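Local coordinates for protein papain-like protease (Human betacoronavirus 2c EMC/2012, PDB 4PT5) that is a cysteine protease of the papain-like clan that probably cuts the viral replicase polyprotein and, as in its relatives, removes ubiquitin and ISG15 from host proteins, at residues H241-L246 with P315-S320. Sequence-based numbering, arbitrary orientation.
Sequences HTTPWL and PGQKYS
An antiparallel beta pairing, made where the zinc-bearing fingers of this right-hand-shaped protease meet the palm, joins His241 to Tyr319 and Thr242 to Lys318. His241 and Tyr319 form a hydrogen-bonded pair: His241 N reaches Tyr319 O at 3.1 Å and Tyr319 N returns to His241 O at 3.1 Å. Two residues, Lys318 and Tyr319, stand opposite the single residue His241, a classic beta bulge that brings Lys318 CA within 3.3 Å of His241 O. Thr242 and Lys318 put their side chains on the opposite face, where the long lysine suits a residue exposed to solvent.

Beyond this pair the backbone passes from strand 233-242 to strand 245-250, and Thr243 carries the pairing on to Gln317 through its backbone N and its hydroxyl. Thr243 N donates to Gln317 O at 3.0 Å. With chi1 at 62°, Thr243 OG1 sits between the backbone N and the carbonyl carbon and accepts Gln317 N at 3.0 Å, a nearly straight bond (165°); the same hydroxyl donates weakly to Trp245 O.

Gln317 spends its aliphatic part on the buried side, crossing Leu246 at about a right angle, with Gln317 CG 3.9 Å from Leu246 CB. Leu246 fills this side with hydrocarbon, its CD1 in plane at the edge of the His241 ring. Though buried, His241 keeps a polar partner, its NE2 hydrogen-bonded to Ala208 O. The ring's other nitrogen, His241 ND1, lies 3.7 Å from Gln317 CG.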
loop_
_atom_site.group_PDB
_atom_site.type_symbol
_atom_site.label_atom_id
_atom_site.label_comp_id
_atom_site.label_asym_id
_atom_site.label_seq_id
_atom_site.Cartn_x
_atom_site.Cartn_y
_atom_site.Cartn_z
ATOM N N HIS A 241 -25.390 9.661 16.821
ATOM C CA HIS A 241 -23.978 9.947 16.565
ATOM C C HIS A 241 -23.282 10.459 17.794
ATOM O O HIS A 241 -23.489 11.602 18.207
ATOM C CB HIS A 241 -23.836 10.933 15.404
ATOM C CG HIS A 241 -22.515 10.839 14.672
ATOM N ND1 HIS A 241 -22.040 11.839 13.909
ATOM C CD2 HIS A 241 -21.568 9.816 14.612
ATOM C CE1 HIS A 241 -20.855 11.479 13.382
ATOM N NE2 HIS A 241 -20.567 10.240 13.814
ATOM N N THR A 242 -22.455 9.605 18.391
ATOM C CA THR A 242 -21.665 9.973 19.562
ATOM C C THR A 242 -20.187 9.674 19.303
ATOM O O THR A 242 -19.796 8.514 19.170
ATOM C CB THR A 242 -22.153 9.236 20.830
ATOM O OG1 THR A 242 -23.584 9.286 20.896
ATOM C CG2 THR A 242 -21.567 9.874 22.088
ATOM N N THR A 243 -19.377 10.730 19.217
ATOM C CA THR A 243 -17.939 10.608 18.933
ATOM C C THR A 243 -17.105 11.555 19.810
ATOM O O THR A 243 -17.651 12.494 20.389
ATOM C CB THR A 243 -17.619 10.902 17.445
ATOM O OG1 THR A 243 -17.977 12.253 17.123
ATOM C CG2 THR A 243 -18.349 9.943 16.512
ATOM N N PRO A 244 -15.785 11.296 19.934
ATOM C CA PRO A 244 -14.887 12.283 20.544
ATOM C C PRO A 244 -14.498 13.399 19.567
ATOM O O PRO A 244 -14.133 14.497 19.994
ATOM C CB PRO A 244 -13.656 11.454 20.920
ATOM C CG PRO A 244 -13.665 10.308 19.969
ATOM C CD PRO A 244 -15.115 9.996 19.732
ATOM N N TRP A 245 -14.577 13.099 18.272
ATOM C CA TRP A 245 -14.301 14.045 17.187
ATOM C C TRP A 245 -14.810 13.463 15.900
ATOM O O TRP A 245 -15.107 12.268 15.834
ATOM C CB TRP A 245 -12.805 14.346 17.081
ATOM C CG TRP A 245 -11.930 13.115 17.115
ATOM C CD1 TRP A 245 -11.275 12.570 18.216
ATOM C CD2 TRP A 245 -11.587 12.226 15.991
ATOM N NE1 TRP A 245 -10.571 11.446 17.863
ATOM C CE2 TRP A 245 -10.714 11.184 16.546
ATOM C CE3 TRP A 245 -11.899 12.194 14.634
ATOM C CZ2 TRP A 245 -10.195 10.166 15.759
ATOM C CZ3 TRP A 245 -11.367 11.162 13.852
ATOM C CH2 TRP A 245 -10.538 10.175 14.402
ATOM N N LEU A 246 -14.912 14.289 14.861
ATOM C CA LEU A 246 -15.407 13.820 13.569
ATOM C C LEU A 246 -14.573 14.320 12.398
ATOM O O LEU A 246 -14.470 15.524 12.164
ATOM C CB LEU A 246 -16.877 14.215 13.377
ATOM C CG LEU A 246 -17.557 13.907 12.034
ATOM C CD1 LEU A 246 -17.768 12.411 11.829
ATOM C CD2 LEU A 246 -18.877 14.654 11.931
ATOM N N PRO A 315 -15.461 18.799 16.190
ATOM C CA PRO A 315 -15.388 18.313 17.571
ATOM C C PRO A 315 -16.272 17.080 17.788
ATOM O O PRO A 315 -16.871 16.572 16.836
ATOM C CB PRO A 315 -15.915 19.497 18.397
ATOM C CG PRO A 315 -15.909 20.670 17.477
ATOM C CD PRO A 315 -16.145 20.100 16.116
ATOM N N GLY A 316 -16.341 16.607 19.029
ATOM C CA GLY A 316 -17.156 15.445 19.379
ATOM C C GLY A 316 -18.635 15.649 19.127
ATOM O O GLY A 316 -19.203 16.668 19.519
ATOM N N GLN A 317 -19.253 14.678 18.461
ATOM C CA GLN A 317 -20.680 14.732 18.155
ATOM C C GLN A 317 -21.510 14.102 19.273
ATOM O O GLN A 317 -21.063 13.165 19.942
ATOM C CB GLN A 317 -20.986 14.028 16.826
ATOM C CG GLN A 317 -20.077 14.389 15.659
ATOM C CD GLN A 317 -20.166 15.848 15.262
ATOM O OE1 GLN A 317 -19.449 16.693 15.794
ATOM N NE2 GLN A 317 -21.038 16.147 14.311
ATOM N N LYS A 318 -22.710 14.641 19.472
ATOM C CA LYS A 318 -23.707 14.081 20.385
ATOM C C LYS A 318 -25.079 14.495 19.857
ATOM O O LYS A 318 -25.574 15.586 20.156
ATOM C CB LYS A 318 -23.482 14.567 21.823
ATOM C CG LYS A 318 -24.072 13.651 22.889
ATOM C CD LYS A 318 -23.564 13.987 24.287
ATOM C CE LYS A 318 -24.484 14.952 25.026
ATOM N NZ LYS A 318 -24.341 16.365 24.576
ATOM N N TYR A 319 -25.678 13.617 19.053
ATOM C CA TYR A 319 -26.857 13.964 18.259
ATOM C C TYR A 319 -27.854 12.816 18.106
ATOM O O TYR A 319 -27.467 11.656 17.950
ATOM C CB TYR A 319 -26.415 14.489 16.880
ATOM C CG TYR A 319 -27.472 14.444 15.795
ATOM C CD1 TYR A 319 -28.463 15.421 15.716
ATOM C CD2 TYR A 319 -27.472 13.425 14.840
ATOM C CE1 TYR A 319 -29.430 15.378 14.721
ATOM C CE2 TYR A 319 -28.433 13.374 13.843
ATOM C CZ TYR A 319 -29.408 14.351 13.787
ATOM O OH TYR A 319 -30.359 14.301 12.796
ATOM N N SER A 320 -29.137 13.166 18.161
ATOM C CA SER A 320 -30.233 12.250 17.856
ATOM C C SER A 320 -31.182 12.913 16.865
ATOM O O SER A 320 -31.470 14.107 16.984
ATOM C CB SER A 320 -30.988 11.854 19.125
ATOM O OG SER A 320 -30.219 10.965 19.915
#